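Local structure of T cell receptor gamma chain (Monodelphis domestica, 7L15) at residues Y203-H207 with E208-M212. The protein forms one chain of a marsupial gamma mu T cell receptor, pairing immunoglobulin V-set and C1-set domains, and probably takes part in antigen recognition. Numbering follows the deposited sequence.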
ATOM      1  N   TYR B 203      -7.858 -15.969  -6.022  1.00 44.05           N
ATOM      2  CA  TYR B 203      -8.075 -14.641  -5.472  1.00 41.71           C
ATOM      3  C   TYR B 203      -8.037 -14.730  -3.951  1.00 41.00           C
ATOM      4  O   TYR B 203      -8.699 -15.594  -3.360  1.00 41.42           O
ATOM      5  CB  TYR B 203      -9.416 -14.075  -5.951  1.00 40.27           C
ATOM      6  CG  TYR B 203      -9.839 -12.794  -5.252  1.00 35.71           C
ATOM      7  CD1 TYR B 203      -9.389 -11.557  -5.697  1.00 37.32           C
ATOM      8  CD2 TYR B 203     -10.682 -12.831  -4.141  1.00 44.83           C
ATOM      9  CE1 TYR B 203      -9.775 -10.381  -5.057  1.00 42.69           C
ATOM     10  CE2 TYR B 203     -11.068 -11.664  -3.480  1.00 45.18           C
ATOM     11  CZ  TYR B 203     -10.620 -10.446  -3.945  1.00 50.05           C
ATOM     12  OH  TYR B 203     -11.016  -9.298  -3.297  1.00 50.33           O
ATOM     13  N   PHE B 204      -7.273 -13.837  -3.322  1.00 39.98           N
ATOM     14  CA  PHE B 204      -7.087 -13.826  -1.873  1.00 42.53           C
ATOM     15  C   PHE B 204      -7.487 -12.486  -1.276  1.00 45.29           C
ATOM     16  O   PHE B 204      -7.247 -11.436  -1.873  1.00 46.22           O
ATOM     17  CB  PHE B 204      -5.633 -14.040  -1.482  1.00 43.36           C
ATOM     18  CG  PHE B 204      -5.037 -15.298  -1.987  1.00 53.31           C
ATOM     19  CD1 PHE B 204      -4.348 -15.317  -3.180  1.00 52.97           C
ATOM     20  CD2 PHE B 204      -5.119 -16.461  -1.242  1.00 59.03           C
ATOM     21  CE1 PHE B 204      -3.765 -16.493  -3.636  1.00 56.62           C
ATOM     22  CE2 PHE B 204      -4.535 -17.634  -1.694  1.00 56.04           C
ATOM     23  CZ  PHE B 204      -3.862 -17.647  -2.889  1.00 45.44           C
ATOM     24  N   TYR B 205      -8.009 -12.512  -0.049  1.00 43.51           N
ATOM     25  CA  TYR B 205      -8.096 -11.275   0.716  1.00 49.70           C
ATOM     26  C   TYR B 205      -7.880 -11.537   2.203  1.00 47.73           C
ATOM     27  O   TYR B 205      -8.158 -12.624   2.713  1.00 43.99           O
ATOM     28  CB  TYR B 205      -9.434 -10.531   0.479  1.00 43.87           C
ATOM     29  CG  TYR B 205     -10.691 -11.248   0.911  1.00 50.39           C
ATOM     30  CD1 TYR B 205     -11.330 -12.143   0.063  1.00 45.31           C
ATOM     31  CD2 TYR B 205     -11.260 -11.004   2.162  1.00 53.67           C
ATOM     32  CE1 TYR B 205     -12.500 -12.785   0.460  1.00 55.49           C
ATOM     33  CE2 TYR B 205     -12.415 -11.626   2.560  1.00 50.79           C
ATOM     34  CZ  TYR B 205     -13.030 -12.523   1.719  1.00 55.31           C
ATOM     35  OH  TYR B 205     -14.182 -13.136   2.155  1.00 57.10           O
ATOM     36  N   GLN B 206      -7.364 -10.519   2.887  1.00 46.51           N
ATOM     37  CA  GLN B 206      -7.170 -10.522   4.327  1.00 45.89           C
ATOM     38  C   GLN B 206      -7.923  -9.351   4.943  1.00 51.43           C
ATOM     39  O   GLN B 206      -8.033  -8.272   4.349  1.00 52.25           O
ATOM     40  CB  GLN B 206      -5.684 -10.414   4.719  1.00 44.07           C
ATOM     41  CG  GLN B 206      -4.837 -11.601   4.316  1.00 49.24           C
ATOM     42  CD  GLN B 206      -3.355 -11.299   4.431  1.00 55.65           C
ATOM     43  OE1 GLN B 206      -2.914 -10.724   5.416  1.00 64.20           O
ATOM     44  NE2 GLN B 206      -2.589 -11.664   3.412  1.00 59.37           N
ATOM     45  N   HIS B 207      -8.417  -9.569   6.154  1.00 43.63           N
ATOM     46  CA  HIS B 207      -9.179  -8.550   6.848  1.00 46.60           C
ATOM     47  C   HIS B 207      -9.189  -8.897   8.321  1.00 51.58           C
ATOM     48  O   HIS B 207      -9.119 -10.077   8.690  1.00 48.03           O
ATOM     49  CB  HIS B 207     -10.609  -8.449   6.321  1.00 46.14           C
ATOM     50  CG  HIS B 207     -11.338  -7.262   6.849  1.00 48.24           C
ATOM     51  ND1 HIS B 207     -12.046  -7.292   8.028  1.00 43.57           N
ATOM     52  CD2 HIS B 207     -11.413  -5.991   6.393  1.00 42.11           C
ATOM     53  CE1 HIS B 207     -12.563  -6.099   8.258  1.00 47.26           C
ATOM     54  NE2 HIS B 207     -12.197  -5.291   7.276  1.00 44.81           N
ATOM     55  N   GLU B 208      -9.288  -7.858   9.159  1.00 44.62           N
ATOM     56  CA  GLU B 208      -9.173  -8.071  10.597  1.00 47.60           C
ATOM     57  C   GLU B 208     -10.297  -8.964  11.121  1.00 49.31           C
ATOM     58  O   GLU B 208     -10.096  -9.712  12.082  1.00 55.00           O
ATOM     59  CB  GLU B 208      -9.148  -6.724  11.332  1.00 43.53           C
ATOM     60  CG  GLU B 208      -8.980  -6.838  12.844  1.00 40.61           C
ATOM     61  CD  GLU B 208      -9.163  -5.505  13.584  1.00 51.39           C
ATOM     62  OE1 GLU B 208      -9.074  -4.431  12.947  1.00 53.79           O
ATOM     63  OE2 GLU B 208      -9.396  -5.532  14.814  1.00 56.41           O
ATOM     64  N   ASP B 209     -11.470  -8.934  10.491  1.00 47.27           N
ATOM     65  CA  ASP B 209     -12.545  -9.779  10.987  1.00 60.61           C
ATOM     66  C   ASP B 209     -12.354 -11.243  10.618  1.00 59.68           C
ATOM     67  O   ASP B 209     -13.083 -12.089  11.130  1.00 58.97           O
ATOM     68  CB  ASP B 209     -13.903  -9.288  10.487  1.00 59.11           C
ATOM     69  CG  ASP B 209     -15.045  -9.759  11.375  1.00 66.63           C
ATOM     70  OD1 ASP B 209     -14.949  -9.579  12.605  1.00 69.47           O
ATOM     71  OD2 ASP B 209     -16.030 -10.313  10.846  1.00 72.00           O
ATOM     72  N   LEU B 210     -11.395 -11.545   9.751  1.00 57.10           N
ATOM     73  CA  LEU B 210     -10.996 -12.904   9.428  1.00 60.11           C
ATOM     74  C   LEU B 210      -9.849 -13.390  10.297  1.00 61.84           C
ATOM     75  O   LEU B 210      -9.400 -14.528  10.127  1.00 69.83           O
ATOM     76  CB  LEU B 210     -10.578 -12.992   7.958  1.00 54.16           C
ATOM     77  CG  LEU B 210     -11.584 -12.540   6.902  1.00 52.00           C
ATOM     78  CD1 LEU B 210     -11.032 -12.852   5.529  1.00 48.62           C
ATOM     79  CD2 LEU B 210     -12.917 -13.223   7.104  1.00 57.73           C
ATOM     80  N   GLY B 211      -9.360 -12.554  11.211  1.00 58.42           N
ATOM     81  CA  GLY B 211      -8.130 -12.881  11.905  1.00 66.23           C
ATOM     82  C   GLY B 211      -6.968 -12.921  10.929  1.00 68.94           C
ATOM     83  O   GLY B 211      -6.928 -12.183   9.941  1.00 54.93           O
ATOM     84  N   MET B 212      -6.028 -13.831  11.183  1.00 69.37           N
ATOM     85  CA  MET B 212      -4.794 -13.847  10.407  1.00 66.02           C
ATOM     86  C   MET B 212      -4.931 -14.569   9.072  1.00 58.92           C
ATOM     87  O   MET B 212      -4.265 -14.183   8.107  1.00 63.63           O
ATOM     88  CB  MET B 212      -3.666 -14.471  11.223  1.00 62.65           C
ATOM     89  CG  MET B 212      -3.182 -13.607  12.368  1.00 70.18           C
ATOM     90  SD  MET B 212      -1.980 -14.517  13.363  1.00 84.87           S
ATOM     91  CE  MET B 212      -0.957 -15.236  12.071  1.00 85.60           C
TER
HETATM   92  O   HOH W   1      -7.200 -12.315   6.962  1.00 43.68           O
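Tyr205 and His207 lean against the 3-10 turn of residues 208-210, where the chain leaves strand 201-206 of the C1-set immunoglobulin domain for the loop leading to strand 215-219. Tyr205 meets the turn through CE2 and CD2 of its ring, CE2 lying 3.5 Å from CD1 of Leu210, and the two side chains cross at about a right angle. A chi1 of 63° places CG between the backbone N and the carbonyl carbon; Leu149 and Phe217 also touch this side chain, and the leucine methyl joins them.

His207 makes the polar part of the contact with both its ring and its backbone. With CG anti to the backbone N (chi1 -170°), the imidazole lies alongside the start of the turn, and ND1 accepts a nearly straight hydrogen bond of 3.0 Å from Asp209 N, which lies tilted from the ring plane. Since ND1 is the acceptor here and NE2 is hydrogen-bonded to Pro154 O, bonds at both ring nitrogens fix the rotation of the imidazole. Glu208, the next residue, carries its extended side chain away to Ser12 OG and Thr14 N, tying the turn to the V-set domain.

The carbonyl of His207 closes the turn by accepting a bond from Leu210 N, and Gly211 N continues the pattern by donating to Glu208 O. A water joins His207 to the loop, accepting from His207 N at 3.1 Å and lying 3.0 Å from Gly211 O, to which it can donate.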